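Local coordinates for protein male-specific lethal-3 (Drosophila melanogaster, PDB 3M9Q) that reads methylated histone H3 through its chromodomain, as part of the MSL complex that doubles transcription of the single male X chromosome, at residues Glu24-Tyr29 with Val80-Asp84; Arg37-Thr41 with Leu91-Ala96; Thr41-Val47 with Glu60-Gln66. The protein carries 1 engineered substitution. One frame throughout, in Å; residues are numbered along the deposited sequence.

Contact 1 (Glu24-Tyr29 with Val80-Asp84); sequences EIVLCY and VLLKD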
loop_
_atom_site.group_PDB
_atom_site.type_symbol
_atom_site.label_atom_id
_atom_site.label_comp_id
_atom_site.label_asym_id
_atom_site.label_seq_id
_atom_site.Cartn_x
_atom_site.Cartn_y
_atom_site.Cartn_z
ATOM N N GLU A 24 -9.254 -1.938 6.196
ATOM C CA GLU A 24 -8.123 -2.846 6.453
ATOM C C GLU A 24 -6.847 -2.089 6.779
ATOM O O GLU A 24 -6.554 -1.052 6.182
ATOM C CB GLU A 24 -7.883 -3.730 5.226
ATOM C CG GLU A 24 -6.966 -4.903 5.471
ATOM C CD GLU A 24 -6.822 -5.808 4.269
ATOM O OE1 GLU A 24 -7.428 -5.536 3.215
ATOM O OE2 GLU A 24 -6.096 -6.815 4.371
ATOM N N ILE A 25 -6.091 -2.625 7.724
ATOM C CA ILE A 25 -4.734 -2.152 7.985
ATOM C C ILE A 25 -3.803 -2.902 7.050
ATOM O O ILE A 25 -3.839 -4.127 6.976
ATOM C CB ILE A 25 -4.291 -2.375 9.448
ATOM C CG1 ILE A 25 -5.261 -1.711 10.429
ATOM C CG2 ILE A 25 -2.872 -1.837 9.653
ATOM C CD1 ILE A 25 -5.489 -0.230 10.194
ATOM N N VAL A 26 -3.000 -2.144 6.318
ATOM C CA VAL A 26 -2.063 -2.684 5.330
ATOM C C VAL A 26 -0.712 -2.002 5.491
ATOM O O VAL A 26 -0.606 -0.948 6.114
ATOM C CB VAL A 26 -2.594 -2.488 3.888
ATOM C CG1 VAL A 26 -3.933 -3.215 3.697
ATOM C CG2 VAL A 26 -2.715 -0.990 3.544
ATOM N N LEU A 27 0.323 -2.606 4.938
ATOM C CA LEU A 27 1.651 -2.013 4.978
ATOM C C LEU A 27 2.006 -1.561 3.569
ATOM O O LEU A 27 1.880 -2.330 2.616
ATOM C CB LEU A 27 2.676 -3.010 5.527
ATOM C CG LEU A 27 2.270 -3.692 6.844
ATOM C CD1 LEU A 27 3.354 -4.657 7.319
ATOM C CD2 LEU A 27 1.914 -2.702 7.955
ATOM N N CYS A 28 2.417 -0.312 3.438
ATOM C CA CYS A 28 2.644 0.305 2.132
ATOM C C CYS A 28 4.112 0.640 1.933
ATOM O O CYS A 28 4.724 1.315 2.751
ATOM C CB CYS A 28 1.829 1.600 2.015
ATOM S SG CYS A 28 1.930 2.412 0.391
ATOM N N TYR A 29 4.662 0.210 0.809
ATOM C CA TYR A 29 6.055 0.542 0.470
ATOM C C TYR A 29 6.226 2.019 0.177
ATOM O O TYR A 29 5.414 2.649 -0.477
ATOM C CB TYR A 29 6.554 -0.269 -0.733
ATOM C CG TYR A 29 7.073 -1.634 -0.375
ATOM C CD1 TYR A 29 8.246 -1.777 0.353
ATOM C CD2 TYR A 29 6.388 -2.774 -0.744
ATOM C CE1 TYR A 29 8.732 -3.023 0.675
ATOM C CE2 TYR A 29 6.865 -4.031 -0.422
ATOM C CZ TYR A 29 8.039 -4.145 0.291
ATOM O OH TYR A 29 8.553 -5.377 0.647
ATOM N N VAL A 80 2.109 -2.219 -4.229
ATOM C CA VAL A 80 2.931 -1.611 -3.175
ATOM C C VAL A 80 2.401 -1.911 -1.778
ATOM O O VAL A 80 2.963 -1.450 -0.785
ATOM C CB VAL A 80 3.108 -0.088 -3.372
ATOM C CG1 VAL A 80 3.724 0.203 -4.745
ATOM C CG2 VAL A 80 1.796 0.661 -3.192
ATOM N N LEU A 81 1.344 -2.709 -1.721
ATOM C CA LEU A 81 0.689 -3.050 -0.448
ATOM C C LEU A 81 0.974 -4.478 -0.016
ATOM O O LEU A 81 1.087 -5.391 -0.836
ATOM C CB LEU A 81 -0.823 -2.841 -0.570
ATOM C CG LEU A 81 -1.266 -1.407 -0.846
ATOM C CD1 LEU A 81 -2.795 -1.342 -0.898
ATOM C CD2 LEU A 81 -0.696 -0.463 0.198
ATOM N N LEU A 82 1.085 -4.655 1.293
ATOM C CA LEU A 82 1.224 -5.964 1.924
ATOM C C LEU A 82 0.177 -6.158 2.997
ATOM O O LEU A 82 -0.174 -5.228 3.717
ATOM C CB LEU A 82 2.599 -6.118 2.565
ATOM C CG LEU A 82 3.819 -6.151 1.642
ATOM C CD1 LEU A 82 5.107 -6.147 2.453
ATOM C CD2 LEU A 82 3.778 -7.348 0.697
ATOM N N LYS A 83 -0.279 -7.393 3.120
ATOM C CA LYS A 83 -1.157 -7.794 4.219
ATOM C C LYS A 83 -0.458 -7.652 5.570
ATOM O O LYS A 83 0.748 -7.829 5.682
ATOM C CB LYS A 83 -1.615 -9.239 4.023
ATOM C CG LYS A 83 -2.544 -9.451 2.833
ATOM C CD LYS A 83 -3.926 -8.927 3.121
ATOM C CE LYS A 83 -4.853 -9.036 1.924
ATOM N NZ LYS A 83 -6.226 -8.617 2.293
ATOM N N ASP A 84 -1.256 -7.343 6.585
ATOM C CA ASP A 84 -0.766 -7.050 7.946
ATOM C C ASP A 84 -0.521 -8.316 8.763
ATOM O O ASP A 84 -0.998 -8.462 9.883
ATOM C CB ASP A 84 -1.776 -6.155 8.654
ATOM C CG ASP A 84 -1.236 -5.539 9.926
ATOM O OD1 ASP A 84 0.004 -5.445 10.069
ATOM O OD2 ASP A 84 -2.073 -5.154 10.772
HETATM O O HOH W 1 -4.076 -6.752 6.210
#

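Contact 2 (Arg37-Thr41 with Leu91-Ala96); sequences RVLYT and LQRELA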
loop_
_atom_site.group_PDB
_atom_site.type_symbol
_atom_site.label_atom_id
_atom_site.label_comp_id
_atom_site.label_asym_id
_atom_site.label_seq_id
_atom_site.Cartn_x
_atom_site.Cartn_y
_atom_site.Cartn_z
ATOM N N ARG A 37 14.324 0.818 1.089
ATOM C CA ARG A 37 12.924 0.375 1.118
ATOM C C ARG A 37 12.430 0.244 2.544
ATOM O O ARG A 37 13.088 -0.335 3.398
ATOM C CB ARG A 37 12.735 -0.931 0.339
ATOM C CG ARG A 37 12.788 -0.688 -1.162
ATOM C CD ARG A 37 12.816 -1.942 -2.023
ATOM N NE ARG A 37 11.535 -2.635 -2.177
ATOM C CZ ARG A 37 10.382 -2.093 -2.562
ATOM N NH1 ARG A 37 9.325 -2.880 -2.684
ATOM N NH2 ARG A 37 10.259 -0.789 -2.791
ATOM N N VAL A 38 11.266 0.830 2.791
ATOM C CA VAL A 38 10.592 0.763 4.090
ATOM C C VAL A 38 9.093 0.657 3.865
ATOM O O VAL A 38 8.584 0.969 2.789
ATOM C CB VAL A 38 10.900 1.987 5.000
ATOM C CG1 VAL A 38 12.369 1.990 5.453
ATOM C CG2 VAL A 38 10.523 3.293 4.315
ATOM N N LEU A 39 8.405 0.218 4.914
ATOM C CA LEU A 39 6.955 0.014 4.910
ATOM C C LEU A 39 6.275 0.906 5.923
ATOM O O LEU A 39 6.732 1.044 7.057
ATOM C CB LEU A 39 6.620 -1.439 5.241
ATOM C CG LEU A 39 6.955 -2.452 4.147
ATOM C CD1 LEU A 39 7.118 -3.860 4.729
ATOM C CD2 LEU A 39 5.898 -2.423 3.033
ATOM N N TYR A 40 5.166 1.498 5.507
ATOM C CA TYR A 40 4.352 2.349 6.375
ATOM C C TYR A 40 3.041 1.685 6.725
ATOM O O TYR A 40 2.317 1.213 5.847
ATOM C CB TYR A 40 4.056 3.677 5.684
ATOM C CG TYR A 40 5.308 4.459 5.333
ATOM C CD1 TYR A 40 6.131 4.983 6.320
ATOM C CD2 TYR A 40 5.694 4.638 4.020
ATOM C CE1 TYR A 40 7.290 5.688 5.993
ATOM C CE2 TYR A 40 6.839 5.345 3.691
ATOM C CZ TYR A 40 7.624 5.869 4.671
ATOM O OH TYR A 40 8.773 6.569 4.346
ATOM N N THR A 41 2.717 1.672 8.007
ATOM C CA THR A 41 1.430 1.156 8.480
ATOM C C THR A 41 0.332 2.110 8.042
ATOM O O THR A 41 0.388 3.309 8.299
ATOM C CB THR A 41 1.441 0.999 10.000
ATOM O OG1 THR A 41 2.614 0.254 10.366
ATOM C CG2 THR A 41 0.196 0.289 10.501
ATOM N N LEU A 91 9.082 -7.953 8.655
ATOM C CA LEU A 91 9.790 -7.371 7.504
ATOM C C LEU A 91 9.882 -5.859 7.668
ATOM O O LEU A 91 10.937 -5.255 7.469
ATOM C CB LEU A 91 9.092 -7.729 6.190
ATOM C CG LEU A 91 9.662 -7.081 4.926
ATOM C CD1 LEU A 91 11.112 -7.502 4.705
ATOM C CD2 LEU A 91 8.811 -7.439 3.722
ATOM N N GLN A 92 8.773 -5.251 8.064
ATOM C CA GLN A 92 8.748 -3.802 8.277
ATOM C C GLN A 92 9.809 -3.386 9.307
ATOM O O GLN A 92 10.538 -2.414 9.116
ATOM C CB GLN A 92 7.346 -3.381 8.712
ATOM C CG GLN A 92 7.204 -1.914 9.075
ATOM C CD GLN A 92 5.798 -1.607 9.526
ATOM O OE1 GLN A 92 5.153 -2.452 10.156
ATOM N NE2 GLN A 92 5.292 -0.426 9.172
ATOM N N ARG A 93 9.910 -4.143 10.394
ATOM C CA ARG A 93 10.873 -3.823 11.452
ATOM C C ARG A 93 12.308 -4.000 10.963
ATOM O O ARG A 93 13.197 -3.217 11.284
ATOM C CB ARG A 93 10.608 -4.665 12.705
ATOM C CG ARG A 93 9.329 -4.240 13.422
ATOM C CD ARG A 93 8.835 -5.235 14.448
ATOM N NE ARG A 93 9.678 -5.311 15.643
ATOM C CZ ARG A 93 9.559 -4.521 16.706
ATOM N NH1 ARG A 93 8.679 -3.533 16.728
ATOM N NH2 ARG A 93 10.347 -4.702 17.742
ATOM N N GLU A 94 12.518 -5.029 10.162
ATOM C CA GLU A 94 13.838 -5.323 9.600
ATOM C C GLU A 94 14.283 -4.205 8.667
ATOM O O GLU A 94 15.415 -3.725 8.731
ATOM C CB GLU A 94 13.788 -6.651 8.844
ATOM C CG GLU A 94 15.061 -7.011 8.102
ATOM C CD GLU A 94 15.009 -8.416 7.528
ATOM O OE1 GLU A 94 14.748 -9.366 8.300
ATOM O OE2 GLU A 94 15.230 -8.569 6.310
ATOM N N LEU A 95 13.368 -3.795 7.804
ATOM C CA LEU A 95 13.649 -2.738 6.828
ATOM C C LEU A 95 13.913 -1.407 7.523
ATOM O O LEU A 95 14.792 -0.636 7.125
ATOM C CB LEU A 95 12.499 -2.583 5.838
ATOM C CG LEU A 95 12.306 -3.718 4.838
ATOM C CD1 LEU A 95 11.051 -3.462 3.999
ATOM C CD2 LEU A 95 13.547 -3.844 3.955
ATOM N N ALA A 96 13.165 -1.158 8.583
ATOM C CA ALA A 96 13.274 0.114 9.299
ATOM C C ALA A 96 14.650 0.220 9.929
ATOM O O ALA A 96 15.293 1.271 9.892
ATOM C CB ALA A 96 12.189 0.250 10.360
HETATM O O HOH W 2 15.567 -0.474 4.454
HETATM O O HOH W 3 9.962 -0.372 7.257
#

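Contact 3 (Thr41-Val47 with Glu60-Gln66); sequences TSKVLNV and EYKIHFQ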
loop_
_atom_site.group_PDB
_atom_site.type_symbol
_atom_site.label_atom_id
_atom_site.label_comp_id
_atom_site.label_asym_id
_atom_site.label_seq_id
_atom_site.Cartn_x
_atom_site.Cartn_y
_atom_site.Cartn_z
ATOM N N THR A 41 2.717 1.672 8.007
ATOM C CA THR A 41 1.430 1.156 8.480
ATOM C C THR A 41 0.332 2.110 8.042
ATOM O O THR A 41 0.388 3.309 8.299
ATOM C CB THR A 41 1.441 0.999 10.000
ATOM O OG1 THR A 41 2.614 0.254 10.366
ATOM C CG2 THR A 41 0.196 0.289 10.501
ATOM N N SER A 42 -0.647 1.557 7.341
ATOM C CA SER A 42 -1.658 2.342 6.639
ATOM C C SER A 42 -3.049 1.746 6.803
ATOM O O SER A 42 -3.208 0.589 7.171
ATOM C CB SER A 42 -1.308 2.384 5.146
ATOM O OG SER A 42 0.027 2.823 4.929
ATOM N N LYS A 43 -4.054 2.560 6.518
ATOM C CA LYS A 43 -5.457 2.154 6.582
ATOM C C LYS A 43 -6.114 2.440 5.245
ATOM O O LYS A 43 -5.981 3.535 4.703
ATOM C CB LYS A 43 -6.172 2.931 7.693
ATOM C CG LYS A 43 -7.668 2.651 7.844
ATOM C CD LYS A 43 -8.281 3.567 8.900
ATOM C CE LYS A 43 -9.754 3.308 9.146
ATOM N NZ LYS A 43 -10.300 4.292 10.136
ATOM N N VAL A 44 -6.845 1.466 4.727
ATOM C CA VAL A 44 -7.529 1.623 3.446
ATOM C C VAL A 44 -8.805 2.434 3.646
ATOM O O VAL A 44 -9.689 2.080 4.431
ATOM C CB VAL A 44 -7.853 0.265 2.795
ATOM C CG1 VAL A 44 -8.593 0.459 1.465
ATOM C CG2 VAL A 44 -6.573 -0.559 2.602
ATOM N N LEU A 45 -8.890 3.528 2.901
ATOM C CA LEU A 45 -10.025 4.453 2.964
ATOM C C LEU A 45 -11.077 4.165 1.915
ATOM O O LEU A 45 -12.255 4.418 2.133
ATOM C CB LEU A 45 -9.537 5.885 2.774
ATOM C CG LEU A 45 -8.544 6.392 3.815
ATOM C CD1 LEU A 45 -8.166 7.836 3.484
ATOM C CD2 LEU A 45 -9.135 6.256 5.220
ATOM N N ASN A 46 -10.640 3.658 0.772
ATOM C CA ASN A 46 -11.529 3.430 -0.373
ATOM C C ASN A 46 -10.864 2.509 -1.360
ATOM O O ASN A 46 -9.654 2.542 -1.524
ATOM C CB ASN A 46 -11.871 4.754 -1.072
ATOM C CG ASN A 46 -12.922 4.599 -2.145
ATOM O OD1 ASN A 46 -12.647 4.775 -3.341
ATOM N ND2 ASN A 46 -14.126 4.257 -1.734
ATOM N N VAL A 47 -11.683 1.706 -2.020
ATOM C CA VAL A 47 -11.249 0.856 -3.131
ATOM C C VAL A 47 -12.081 1.191 -4.370
ATOM O O VAL A 47 -13.299 1.006 -4.395
ATOM C CB VAL A 47 -11.390 -0.648 -2.783
ATOM C CG1 VAL A 47 -10.827 -1.524 -3.911
ATOM C CG2 VAL A 47 -10.699 -0.962 -1.456
ATOM N N GLU A 60 -7.701 1.047 -7.483
ATOM C CA GLU A 60 -7.002 2.144 -6.828
ATOM C C GLU A 60 -7.388 2.148 -5.368
ATOM O O GLU A 60 -8.559 2.285 -5.025
ATOM C CB GLU A 60 -7.387 3.485 -7.439
ATOM C CG GLU A 60 -6.859 3.713 -8.817
ATOM C CD GLU A 60 -7.007 5.154 -9.255
ATOM O OE1 GLU A 60 -7.868 5.877 -8.704
ATOM O OE2 GLU A 60 -6.249 5.556 -10.152
ATOM N N TYR A 61 -6.382 1.997 -4.516
ATOM C CA TYR A 61 -6.572 1.940 -3.072
ATOM C C TYR A 61 -6.174 3.258 -2.455
ATOM O O TYR A 61 -4.997 3.594 -2.391
ATOM C CB TYR A 61 -5.734 0.803 -2.478
ATOM C CG TYR A 61 -6.049 -0.555 -3.077
ATOM C CD1 TYR A 61 -7.019 -1.381 -2.517
ATOM C CD2 TYR A 61 -5.400 -1.004 -4.216
ATOM C CE1 TYR A 61 -7.323 -2.620 -3.070
ATOM C CE2 TYR A 61 -5.695 -2.242 -4.771
ATOM C CZ TYR A 61 -6.663 -3.043 -4.200
ATOM O OH TYR A 61 -6.966 -4.277 -4.739
ATOM N N LYS A 62 -7.165 4.028 -2.033
ATOM C CA LYS A 62 -6.885 5.252 -1.286
ATOM C C LYS A 62 -6.537 4.865 0.135
ATOM O O LYS A 62 -7.310 4.183 0.810
ATOM C CB LYS A 62 -8.064 6.230 -1.295
ATOM C CG LYS A 62 -7.663 7.592 -0.721
ATOM C CD LYS A 62 -8.790 8.593 -0.618
ATOM C CE LYS A 62 -8.244 9.919 -0.108
ATOM N NZ LYS A 62 -9.259 11.007 -0.124
ATOM N N ILE A 63 -5.364 5.297 0.571
ATOM C CA ILE A 63 -4.879 4.956 1.900
ATOM C C ILE A 63 -4.491 6.162 2.731
ATOM O O ILE A 63 -4.135 7.223 2.226
ATOM C CB ILE A 63 -3.702 3.954 1.847
ATOM C CG1 ILE A 63 -2.476 4.570 1.170
ATOM C CG2 ILE A 63 -4.122 2.638 1.175
ATOM C CD1 ILE A 63 -1.232 3.660 1.241
ATOM N N HIS A 64 -4.606 5.944 4.031
ATOM C CA HIS A 64 -4.189 6.864 5.079
ATOM C C HIS A 64 -2.968 6.293 5.784
ATOM O O HIS A 64 -2.924 5.115 6.121
ATOM C CB HIS A 64 -5.328 7.030 6.094
ATOM C CG HIS A 64 -4.969 7.883 7.270
ATOM N ND1 HIS A 64 -4.896 9.254 7.181
ATOM C CD2 HIS A 64 -4.654 7.571 8.551
ATOM C CE1 HIS A 64 -4.555 9.753 8.357
ATOM N NE2 HIS A 64 -4.408 8.752 9.207
ATOM N N PHE A 65 -1.980 7.136 6.014
ATOM C CA PHE A 65 -0.778 6.719 6.748
ATOM C C PHE A 65 -0.995 6.950 8.221
ATOM O O PHE A 65 -1.191 8.068 8.673
ATOM C CB PHE A 65 0.440 7.440 6.188
ATOM C CG PHE A 65 0.628 7.143 4.746
ATOM C CD1 PHE A 65 1.163 5.930 4.354
ATOM C CD2 PHE A 65 0.160 8.011 3.775
ATOM C CE1 PHE A 65 1.302 5.622 3.024
ATOM C CE2 PHE A 65 0.286 7.705 2.439
ATOM C CZ PHE A 65 0.857 6.506 2.066
ATOM N N GLN A 66 -1.007 5.859 8.966
ATOM C CA GLN A 66 -1.354 5.925 10.382
ATOM C C GLN A 66 -0.386 6.850 11.124
ATOM O O GLN A 66 0.835 6.735 11.003
ATOM C CB GLN A 66 -1.325 4.532 11.022
ATOM C CG GLN A 66 -2.310 3.512 10.455
ATOM C CD GLN A 66 -3.754 3.848 10.749
ATOM O OE1 GLN A 66 -4.274 4.880 10.320
ATOM N NE2 GLN A 66 -4.422 2.962 11.469
HETATM O O HOH W 4 2.318 5.106 9.261
HETATM O O HOH W 5 -9.753 4.781 -4.071
#

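Contact 1 (Glu24-Tyr29 with Val80-Asp84)
Leu27 and Leu82 form an antiparallel hydrogen-bonded pair, and the backbone bonds around them join strand 25-29 to the short strand 81-83. Leu27 N donates a hydrogen bond to Leu82 O at 2.9 Å, almost straight (175°); Leu82 N donates in turn to Leu27 O, and Tyr29 N makes a third such bond to Val80 O. On the far side of Leu27, Ile25 O and Asp84 N are joined through a water, the strands having spread too far for a direct bond.

Charge is concentrated at this same end. Glu24 OE2 offers its syn lone pair to Lys83 NZ at 2.8 Å, and the same oxygen accepts from the bridging water. The lysine gets there because its chain bends at chi2 (-74°), which turns an outward-pointing side chain back to the glutamate; Leu19 O is a second acceptor for its ammonium. Asp84, beside Ile25, directs its carboxylate to Arg89.

Apolar contacts divide between two faces. Leu81 CD2 lies 3.7 Å from Cys28 CB and 3.9 Å from Val26 CG2, on the face covered by Phe20 from a loop, with Ile63 of strand 57-65 against Cys28. On the other, Leu82 CD1 reaches Tyr29 CE2 at 4.0 Å, approaching the ring obliquely, while Leu27 and Leu82 meet through their CB atoms beneath helix 86-100.

The chemistry is that of a sheet edge: direct backbone bonds from Leu27 to Tyr29, and a water where the strands part at Ile25 and Asp84. There Glu24 OE2 takes both Lys83 NZ and the water, which would limit the carboxylate's freedom to turn.

Contact 2 (Arg37-Thr41 with Leu91-Ala96)
Gln92 reaches from helix 86-100 over Leu39 to the backbone of the strand and the Thr41 hydroxyl, apolar in contact at the root and polar at the tip. CB rests against Leu39 CB and CD1. CG, with the chain extended from an anti chi1 of 175°, lies 3.9 Å from Leu39 CB. CD follows 3.7 Å from Leu39 O, and OE1 lies 3.7 Å from Thr41 OG1. The amide crosses the Thr41 side chain at about a right angle, and NE2 donates twice: to Leu39 O and to Thr41 OG1, each at 3.0 Å. Both acceptors lie near the amide plane, yet NE2 sits above the Leu39 carbonyl plane, 62° out of it.

One turn on, Leu95 sets its CB 3.4 Å from Arg37 O, and its CD1 meets Leu39 CD1 at 4.0 Å; Leu91 CD2 touches that same methyl. Two waters bridge the backbones, one linking Arg37 O to Leu95 O, the other accepting a hydrogen bond from Leu39 N and donating to Gln92 O.

With Tyr29 and Leu82 against both Leu39 and Leu91, leucines and the aliphatic part of Gln92 seat the helix on the sheet. The doubly donating amide would fix its position along the strand.

Contact 3 (Thr41-Val47 with Glu60-Gln66)
Leu45 has chi1 at -61°, with CG beside its backbone N, and from there the branch leans over the neighbouring strand until CD1 lies 3.9 Å from His64 CB. An anti chi1 in Val47 (-175°) places CG1 3.8 Å from Tyr61 CE1, the two side chains running alongside each other in the same direction. Ser42 OG comes within 3.4 Å of Phe65 CD1 and is hydrogen-bonded to Tyr40 O. The His64 ring has Gln66 OE1 in plane at its edge, while ND1 is hydrogen-bonded to Asp73 OD1.

Lys43 and His64 exchange a reciprocal pair of backbone bonds. Further along, Lys62 O takes Leu45 N at 2.7 Å and, weakly, Asn46 N at 3.4 Å; Lys62 N in turn donates to Asn46 O. Two residues thus face one.

Ser42, Val44, Ile63 and Phe65 share a face with Val47 and Tyr61, largely buried, whereas Lys43, Asn46, Lys62 and His64 lie on the other. Serving both Leu45 and Asn46 from one carbonyl, with a register shift of one, is the signature of a classic beta bulge, here in the long hairpin of strands 39-51 and 57-65 within the strongly curved antiparallel sheet of the chromodomain.

From the N terminus, strand 25-29 comes first, and its partner on the outer side is residues 80-84, far along the chain, where contact 1 closes its loop. Strand 39-51 follows, on the other flank of strand 25-29, and folds back almost at once onto strand 57-65: contact 3 closes this short hairpin, nested within the loops of both other contacts. Contact 2 closes last along the chain, when the C-terminal helix returns to residues 37-41, so its loop crosses that of contact 1. Strand 39-51 serves contacts 2 and 3, with Thr41 in both although their centres lie about 17 Å apart. Together they tie hairpin, edge strand and helix into one chromodomain.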